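Side-chain contact in NADP-dependent alcohol dehydrogenase (Entamoeba histolytica, PDB 2OUI), which probably catalyses the reversible, NADP-dependent oxidation of alcohols to the corresponding carbonyl compounds, using a bound zinc ion: residues A[38-43]-A[111-116]. The protein carries 1 engineered substitution. Sequence-based numbering, arbitrary orientation.
With EDO (1,2-ethanediol), chain I; NO3 (nitrate ion), chain F; CAC (cacodylate ion), chain H.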
loop_
_atom_site.group_PDB
_atom_site.type_symbol
_atom_site.label_atom_id
_atom_site.label_comp_id
_atom_site.label_asym_id
_atom_site.label_seq_id
_atom_site.Cartn_x
_atom_site.Cartn_y
_atom_site.Cartn_z
ATOM N N THR A 38 4.658 -14.339 28.339
ATOM C CA THR A 38 4.267 -15.685 27.933
ATOM C C THR A 38 5.285 -16.291 26.967
ATOM O O THR A 38 5.551 -17.485 27.016
ATOM C CB THR A 38 2.874 -15.626 27.253
ATOM O OG1 THR A 38 1.953 -14.979 28.151
ATOM C CG2 THR A 38 2.347 -17.016 26.970
ATOM N N SER A 39 5.875 -15.468 26.105
ATOM C CA SER A 39 6.839 -15.992 25.127
ATOM C C SER A 39 7.948 -16.755 25.821
ATOM O O SER A 39 8.384 -17.810 25.352
ATOM C CB SER A 39 7.437 -14.886 24.272
ATOM O OG SER A 39 6.421 -14.233 23.540
ATOM N N ASP A 40 8.431 -16.223 26.943
ATOM C CA ASP A 40 9.518 -16.898 27.643
ATOM C C ASP A 40 9.103 -18.233 28.246
ATOM O O ASP A 40 9.945 -19.126 28.415
ATOM C CB ASP A 40 10.121 -15.983 28.714
ATOM C CG ASP A 40 11.141 -14.984 28.128
ATOM O OD1 ASP A 40 11.468 -15.051 26.910
ATOM O OD2 ASP A 40 11.646 -14.153 28.907
ATOM N N THR A 41 7.815 -18.384 28.560
ATOM C CA THR A 41 7.316 -19.695 28.977
ATOM C C THR A 41 7.336 -20.708 27.804
ATOM O O THR A 41 7.684 -21.875 28.016
ATOM C CB THR A 41 5.896 -19.632 29.652
ATOM O OG1 THR A 41 4.897 -19.368 28.661
ATOM C CG2 THR A 41 5.842 -18.542 30.715
ATOM N N HIS A 42 6.992 -20.268 26.586
ATOM C CA HIS A 42 7.099 -21.150 25.391
ATOM C C HIS A 42 8.567 -21.534 25.181
ATOM O O HIS A 42 8.900 -22.702 24.983
ATOM C CB HIS A 42 6.597 -20.491 24.092
ATOM C CG HIS A 42 5.190 -19.966 24.143
ATOM N ND1 HIS A 42 4.218 -20.486 24.972
ATOM C CD2 HIS A 42 4.581 -18.994 23.413
ATOM C CE1 HIS A 42 3.078 -19.842 24.771
ATOM N NE2 HIS A 42 3.276 -18.924 23.837
ATOM N N THR A 43 9.446 -20.538 25.245
ATOM C CA THR A 43 10.877 -20.768 25.024
ATOM C C THR A 43 11.453 -21.764 26.027
ATOM O O THR A 43 12.140 -22.717 25.632
ATOM C CB THR A 43 11.630 -19.415 25.033
ATOM O OG1 THR A 43 11.106 -18.600 23.980
ATOM C CG2 THR A 43 13.147 -19.601 24.879
ATOM N N LYS A 111 16.279 -9.947 19.930
ATOM C CA LYS A 111 17.528 -10.486 20.458
ATOM C C LYS A 111 17.348 -10.978 21.895
ATOM O O LYS A 111 17.618 -12.172 22.204
ATOM C CB LYS A 111 18.651 -9.428 20.354
ATOM C CG LYS A 111 18.841 -8.958 18.902
ATOM C CD LYS A 111 20.100 -8.101 18.714
ATOM C CE LYS A 111 20.132 -7.562 17.237
ATOM N NZ LYS A 111 20.327 -8.651 16.235
ATOM N N PHE A 112 16.922 -10.053 22.761
ATOM C CA PHE A 112 16.713 -10.316 24.192
ATOM C C PHE A 112 15.838 -11.562 24.412
ATOM O O PHE A 112 14.683 -11.576 24.004
ATOM C CB PHE A 112 15.964 -9.161 24.850
ATOM C CG PHE A 112 16.737 -7.857 24.945
ATOM C CD1 PHE A 112 18.035 -7.816 25.446
ATOM C CD2 PHE A 112 16.099 -6.661 24.642
ATOM C CE1 PHE A 112 18.732 -6.580 25.581
ATOM C CE2 PHE A 112 16.776 -5.432 24.778
ATOM C CZ PHE A 112 18.091 -5.400 25.237
ATOM N N SER A 113 16.375 -12.562 25.113
ATOM C CA SER A 113 15.676 -13.826 25.447
ATOM C C SER A 113 15.235 -14.628 24.222
ATOM O O SER A 113 14.470 -15.579 24.353
ATOM C CB SER A 113 14.520 -13.660 26.477
ATOM O OG SER A 113 13.269 -13.343 25.873
ATOM N N ASN A 114 15.721 -14.242 23.042
ATOM C CA ASN A 114 15.686 -15.134 21.866
ATOM C C ASN A 114 17.042 -15.849 21.720
ATOM O O ASN A 114 17.142 -17.065 21.956
ATOM C CB ASN A 114 15.275 -14.344 20.604
ATOM C CG ASN A 114 15.249 -15.194 19.341
ATOM O OD1 ASN A 114 15.425 -16.429 19.380
ATOM N ND2 ASN A 114 14.999 -14.532 18.201
ATOM N N PHE A 115 18.095 -15.095 21.391
ATOM C CA PHE A 115 19.431 -15.656 21.285
ATOM C C PHE A 115 20.490 -14.797 21.999
ATOM O O PHE A 115 21.661 -15.170 22.022
ATOM C CB PHE A 115 19.816 -15.884 19.814
ATOM C CG PHE A 115 19.696 -14.644 18.957
ATOM C CD1 PHE A 115 20.730 -13.702 18.921
ATOM C CD2 PHE A 115 18.557 -14.421 18.191
ATOM C CE1 PHE A 115 20.625 -12.552 18.128
ATOM C CE2 PHE A 115 18.450 -13.282 17.413
ATOM C CZ PHE A 115 19.488 -12.345 17.392
ATOM N N LYS A 116 20.063 -13.665 22.570
ATOM C CA LYS A 116 20.941 -12.743 23.319
ATOM C C LYS A 116 20.442 -12.685 24.757
ATOM O O LYS A 116 19.239 -12.810 25.017
ATOM C CB LYS A 116 20.894 -11.339 22.690
ATOM C CG LYS A 116 21.710 -10.223 23.404
ATOM C CD LYS A 116 21.504 -8.848 22.740
ATOM C CE LYS A 116 22.437 -7.792 23.331
ATOM N NZ LYS A 116 22.274 -6.455 22.615
HETATM C C1 EDO I . 3.529 -12.543 21.954
HETATM O O1 EDO I . 2.870 -13.521 21.136
HETATM C C2 EDO I . 3.427 -12.940 23.425
HETATM O O2 EDO I . 3.537 -14.359 23.649
HETATM N N NO3 F . -0.151 -12.910 25.891
HETATM O O1 NO3 F . 0.883 -12.910 26.842
HETATM O O2 NO3 F . -0.880 -11.763 25.666
HETATM O O3 NO3 F . -0.463 -14.064 25.163
HETATM AS AS CAC H . 7.377 -11.281 21.643
HETATM O O1 CAC H . 5.912 -10.400 21.361
HETATM O O2 CAC H . 7.336 -12.063 23.225
HETATM C C1 CAC H . 7.567 -12.791 20.421
HETATM C C2 CAC H . 8.941 -10.100 21.588
HETATM O O HOH W 1 11.701 -16.233 24.508
#
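Ser113 OG lies close to two acceptors, 2.7 Å from Asp40 OD1 and 2.9 Å from Phe112 O, and can give its hydrogen to just one of them at a time. The same hydroxyl is hydrogen-bonded to ND1 of the zinc ligand His59. Asp40 meets it with one carboxylate oxygen: OD2 stays 3.5 Å from Ser113 OG and instead accepts from Gly58 N. On the Ser113 side, a chi1 of 88° swings OG to where Asp40 OD1 and Phe112 O both lie close to it.

A water forms the second link. It donates to Asp40 OD1 at 2.7 Å and to Ser113 O at 2.8 Å, and accepts from Thr43 OG1, which is also hydrogen-bonded to Tyr267 OH. Direct van der Waals contact beyond the Asp40-Ser113 pair is slight: the Thr43 methyl, CG2, comes only to 4.3 Å from the carbonyl oxygen Ser113 O, and the two segments bury just 108 Å² between them. Polar links through buried residues therefore define this junction.

The zinc ion is bound by Cys37, His59 and Asp150. Ser113 is a second-shell residue through its bond to His59; the Asp40 side chain, about 6 Å from the zinc ion, touches His59 and lies next to that shell. Through His59 ND1, Ser113 probably helps fix the rotation of that imidazole.

Within the GroES-like domain, the contact joins the first turns of helix 38-46 to the loop between helix 93-96 and strand 124-126, while helix 329-339 packs on Asp40 through Leu334.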